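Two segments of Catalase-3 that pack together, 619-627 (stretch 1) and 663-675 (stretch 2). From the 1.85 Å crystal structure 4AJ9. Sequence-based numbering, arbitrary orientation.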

# COMPACT_ATOMS: atom_id res chain seq x y z
N ASP C 619 -19.10 -11.35 44.76
CA ASP C 619 -18.43 -11.82 43.55
C ASP C 619 -17.21 -12.64 43.94
O ASP C 619 -17.02 -13.75 43.46
CB ASP C 619 -17.96 -10.65 42.67
CG ASP C 619 -19.11 -9.93 41.95
OD1 ASP C 619 -20.19 -10.52 41.75
OD2 ASP C 619 -18.92 -8.75 41.57
N GLY C 620 -16.37 -12.07 44.80
CA GLY C 620 -15.15 -12.73 45.23
C GLY C 620 -15.47 -14.12 45.75
O GLY C 620 -14.83 -15.10 45.37
N TYR C 621 -16.48 -14.20 46.60
CA TYR C 621 -16.88 -15.50 47.14
C TYR C 621 -17.40 -16.44 46.05
O TYR C 621 -16.95 -17.58 45.97
CB TYR C 621 -17.91 -15.37 48.25
CG TYR C 621 -18.42 -16.72 48.72
CD1 TYR C 621 -17.73 -17.44 49.70
CD2 TYR C 621 -19.57 -17.27 48.19
CE1 TYR C 621 -18.19 -18.68 50.12
CE2 TYR C 621 -20.03 -18.50 48.60
CZ TYR C 621 -19.35 -19.20 49.57
OH TYR C 621 -19.84 -20.43 49.96
N ARG C 622 -18.33 -15.97 45.23
CA ARG C 622 -18.93 -16.84 44.22
C ARG C 622 -17.96 -17.31 43.14
O ARG C 622 -18.16 -18.36 42.54
CB ARG C 622 -20.13 -16.16 43.57
CG ARG C 622 -21.43 -16.87 43.86
CD ARG C 622 -22.16 -16.25 45.01
NE ARG C 622 -23.07 -15.21 44.55
CZ ARG C 622 -24.35 -15.10 44.89
NH1 ARG C 622 -24.91 -15.97 45.72
NH2 ARG C 622 -25.07 -14.11 44.39
N TRP C 623 -16.94 -16.51 42.88
CA TRP C 623 -15.94 -16.83 41.87
C TRP C 623 -14.81 -17.67 42.44
O TRP C 623 -13.79 -17.90 41.78
CB TRP C 623 -15.42 -15.53 41.26
CG TRP C 623 -16.50 -14.78 40.53
CD1 TRP C 623 -17.68 -15.28 40.09
CD2 TRP C 623 -16.48 -13.40 40.17
NE1 TRP C 623 -18.41 -14.30 39.46
CE2 TRP C 623 -17.70 -13.13 39.50
CE3 TRP C 623 -15.56 -12.36 40.34
CZ2 TRP C 623 -18.01 -11.86 39.00
CZ3 TRP C 623 -15.88 -11.09 39.85
CH2 TRP C 623 -17.09 -10.86 39.18
N GLY C 624 -14.99 -18.15 43.67
CA GLY C 624 -14.06 -19.08 44.30
C GLY C 624 -12.78 -18.52 44.89
O GLY C 624 -11.86 -19.28 45.20
N LYS C 625 -12.71 -17.21 45.08
CA LYS C 625 -11.52 -16.57 45.63
C LYS C 625 -11.42 -16.77 47.14
O LYS C 625 -12.43 -16.91 47.83
CB LYS C 625 -11.51 -15.06 45.34
CG LYS C 625 -11.64 -14.69 43.88
CD LYS C 625 -11.62 -13.17 43.69
CE LYS C 625 -11.97 -12.79 42.26
NZ LYS C 625 -10.96 -13.37 41.32
N PRO C 626 -10.19 -16.79 47.67
CA PRO C 626 -10.02 -16.64 49.11
C PRO C 626 -10.66 -15.32 49.54
O PRO C 626 -10.32 -14.29 48.97
CB PRO C 626 -8.50 -16.52 49.29
CG PRO C 626 -7.91 -17.03 48.03
CD PRO C 626 -8.90 -16.86 46.94
N VAL C 627 -11.59 -15.37 50.49
CA VAL C 627 -12.15 -14.15 51.06
C VAL C 627 -11.97 -14.14 52.57
O VAL C 627 -11.84 -15.20 53.20
CB VAL C 627 -13.63 -13.95 50.68
CG1 VAL C 627 -13.79 -13.90 49.14
CG2 VAL C 627 -14.50 -15.06 51.28
N GLU C 663 -2.31 -18.64 52.41
CA GLU C 663 -2.49 -20.06 52.14
C GLU C 663 -3.52 -20.30 51.04
O GLU C 663 -3.29 -21.09 50.12
CB GLU C 663 -2.89 -20.81 53.42
CG GLU C 663 -1.70 -21.13 54.30
CD GLU C 663 -2.09 -21.58 55.69
OE1 GLU C 663 -3.23 -22.08 55.86
OE2 GLU C 663 -1.27 -21.44 56.61
N GLY C 664 -4.64 -19.60 51.13
CA GLY C 664 -5.71 -19.75 50.15
C GLY C 664 -5.29 -19.34 48.76
O GLY C 664 -5.76 -19.91 47.77
N LEU C 665 -4.40 -18.35 48.67
CA LEU C 665 -3.96 -17.84 47.36
C LEU C 665 -3.18 -18.89 46.59
O LEU C 665 -3.20 -18.89 45.36
CB LEU C 665 -3.16 -16.55 47.49
CG LEU C 665 -3.97 -15.26 47.66
CD1 LEU C 665 -3.08 -14.13 48.12
CD2 LEU C 665 -4.69 -14.88 46.37
N LYS C 666 -2.49 -19.78 47.30
CA LYS C 666 -1.80 -20.89 46.65
C LYS C 666 -2.79 -21.88 46.04
O LYS C 666 -2.58 -22.36 44.94
CB LYS C 666 -0.86 -21.61 47.63
CG LYS C 666 0.42 -20.84 47.94
CD LYS C 666 1.50 -21.74 48.57
CE LYS C 666 2.87 -21.08 48.52
NZ LYS C 666 3.99 -22.02 48.85
N VAL C 667 -3.88 -22.17 46.76
CA VAL C 667 -4.96 -22.99 46.22
C VAL C 667 -5.63 -22.25 45.05
O VAL C 667 -6.05 -22.85 44.06
CB VAL C 667 -6.01 -23.29 47.29
CG1 VAL C 667 -7.15 -24.11 46.72
CG2 VAL C 667 -5.37 -24.01 48.48
N PHE C 668 -5.74 -20.94 45.22
CA PHE C 668 -6.20 -19.99 44.20
C PHE C 668 -7.71 -19.96 43.90
O PHE C 668 -8.33 -18.90 43.99
CB PHE C 668 -5.39 -20.11 42.90
CG PHE C 668 -5.68 -19.00 41.95
CD1 PHE C 668 -5.17 -17.73 42.18
CD2 PHE C 668 -6.51 -19.20 40.86
CE1 PHE C 668 -5.46 -16.68 41.33
CE2 PHE C 668 -6.80 -18.16 40.00
CZ PHE C 668 -6.28 -16.90 40.24
N LYS C 669 -8.28 -21.09 43.53
CA LYS C 669 -9.73 -21.21 43.41
C LYS C 669 -10.24 -22.31 44.32
O LYS C 669 -9.69 -23.42 44.36
CB LYS C 669 -10.16 -21.50 41.97
CG LYS C 669 -9.87 -20.38 40.98
CD LYS C 669 -10.72 -19.16 41.27
CE LYS C 669 -11.03 -18.41 39.97
NZ LYS C 669 -11.50 -17.03 40.24
N PHE C 670 -11.31 -22.01 45.05
CA PHE C 670 -11.92 -22.98 45.94
C PHE C 670 -13.10 -23.64 45.27
O PHE C 670 -14.21 -23.12 45.28
CB PHE C 670 -12.26 -22.33 47.28
CG PHE C 670 -11.05 -22.08 48.12
CD1 PHE C 670 -10.24 -20.99 47.89
CD2 PHE C 670 -10.69 -22.99 49.10
CE1 PHE C 670 -9.11 -20.78 48.65
CE2 PHE C 670 -9.55 -22.79 49.86
CZ PHE C 670 -8.76 -21.68 49.64
N LEU C 671 -12.84 -24.81 44.69
CA LEU C 671 -13.78 -25.47 43.79
C LEU C 671 -14.98 -26.10 44.50
O LEU C 671 -15.90 -26.59 43.85
CB LEU C 671 -13.06 -26.53 42.96
CG LEU C 671 -11.91 -26.02 42.08
CD1 LEU C 671 -11.30 -27.17 41.28
CD2 LEU C 671 -12.39 -24.91 41.16
N GLU C 672 -14.97 -26.10 45.83
CA GLU C 672 -16.09 -26.66 46.56
C GLU C 672 -17.32 -25.78 46.40
O GLU C 672 -18.43 -26.19 46.75
CB GLU C 672 -15.77 -26.87 48.04
CG GLU C 672 -14.80 -25.87 48.61
CD GLU C 672 -13.36 -26.23 48.31
OE1 GLU C 672 -12.91 -27.32 48.74
OE2 GLU C 672 -12.67 -25.43 47.65
N ARG C 673 -17.12 -24.58 45.87
CA ARG C 673 -18.20 -23.59 45.76
C ARG C 673 -18.98 -23.72 44.46
O ARG C 673 -19.88 -22.91 44.18
CB ARG C 673 -17.65 -22.18 45.89
CG ARG C 673 -16.93 -21.94 47.20
CD ARG C 673 -16.50 -20.49 47.36
NE ARG C 673 -15.50 -20.39 48.41
CZ ARG C 673 -14.63 -19.39 48.53
NH1 ARG C 673 -14.64 -18.38 47.67
NH2 ARG C 673 -13.75 -19.41 49.53
N PHE C 674 -18.65 -24.73 43.66
CA PHE C 674 -19.29 -24.92 42.37
C PHE C 674 -20.05 -26.23 42.28
O PHE C 674 -19.47 -27.30 42.43
CB PHE C 674 -18.24 -24.83 41.26
CG PHE C 674 -17.53 -23.52 41.24
CD1 PHE C 674 -16.42 -23.32 42.04
CD2 PHE C 674 -18.01 -22.46 40.49
CE1 PHE C 674 -15.76 -22.10 42.05
CE2 PHE C 674 -17.36 -21.24 40.50
CZ PHE C 674 -16.24 -21.06 41.28
N ALA C 675 -21.35 -26.13 42.02
CA ALA C 675 -22.22 -27.29 41.90
C ALA C 675 -21.84 -28.18 40.71
O ALA C 675 -21.61 -27.69 39.60
CB ALA C 675 -23.68 -26.85 41.76
O HOH W 1 -20.07 -20.33 43.36
O HOH W 2 -9.61 -15.59 41.35

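Where a helix gives way to a turn, main-chain carbonyls can turn outward, and long cationic side chains are well suited to meet them. The contact between these two segments of Catalase-3 illustrates the principle. All the direct hydrogen bonds across it end on main-chain carbonyls of the first stretch, where the helix gives way to a turn at Trp 623.

Arg 673 does most of this work. Its CA-to-CB bond points toward the first stretch, and with chi2 and chi3 both t the chain extends far enough for Arg 673 NH1 to donate to Tyr 621 O at 3.0 Å and to Lys 625 O at 2.7 Å. A weak bond from Arg 673 NH2 to Lys 625 O, 3.3 Å, supplements the second. One guanidinium thus links a carbonyl of the last helical turn to one four residues on. Lys 669 adds a further link: its CB sets off sideways, but the chain brings Lys 669 NZ to 2.9 Å from Trp 623 O.

One bond is purely main chain. Phe 670 N donates to Gly 624 O at 2.8 Å, where the two backbones run close, and Lys 669 CA makes a CA-H...O contact with Gly 624 O at 3.4 Å. Gly 624 suits this place twice over. Its positive phi favours glycine, and a CB here would lie only 3.1 Å from Phe 674 CE1.

Aromatic packing reinforces the polar network. Arg 673 CD sits over one face of the Tyr 621 ring, 3.9 Å from its centroid, and Tyr 621 CE1 lies over a face of the guanidinium, 3.6 Å from Arg 673 NE. The flat cation can lay a face against the ring while NH1 still bonds outward from its edge to Lys 625 O.

Apolar contact closes the other end. Buried Pro 626 places CG 4.0 Å from Phe 670 CE1, at the edge of that ring, and 4.2 Å from Leu 665 CD2. Pro 626 CG also approaches Gly 664 C to 3.6 Å; a CB on Gly 664 would come within 3.2 Å of Pro 626 CB, so the bare helix backbone allows the close fit.

Two waters complete the contact. Water 1 donates to Arg 622 O at 2.9 Å and to Arg 673 O at 2.7 Å, bridging two carbonyls that could not bond to each other. Water 2 accepts from Lys 625 NZ and Lys 669 NZ, 2.6 Å from each, joining like charges 3.9 Å apart.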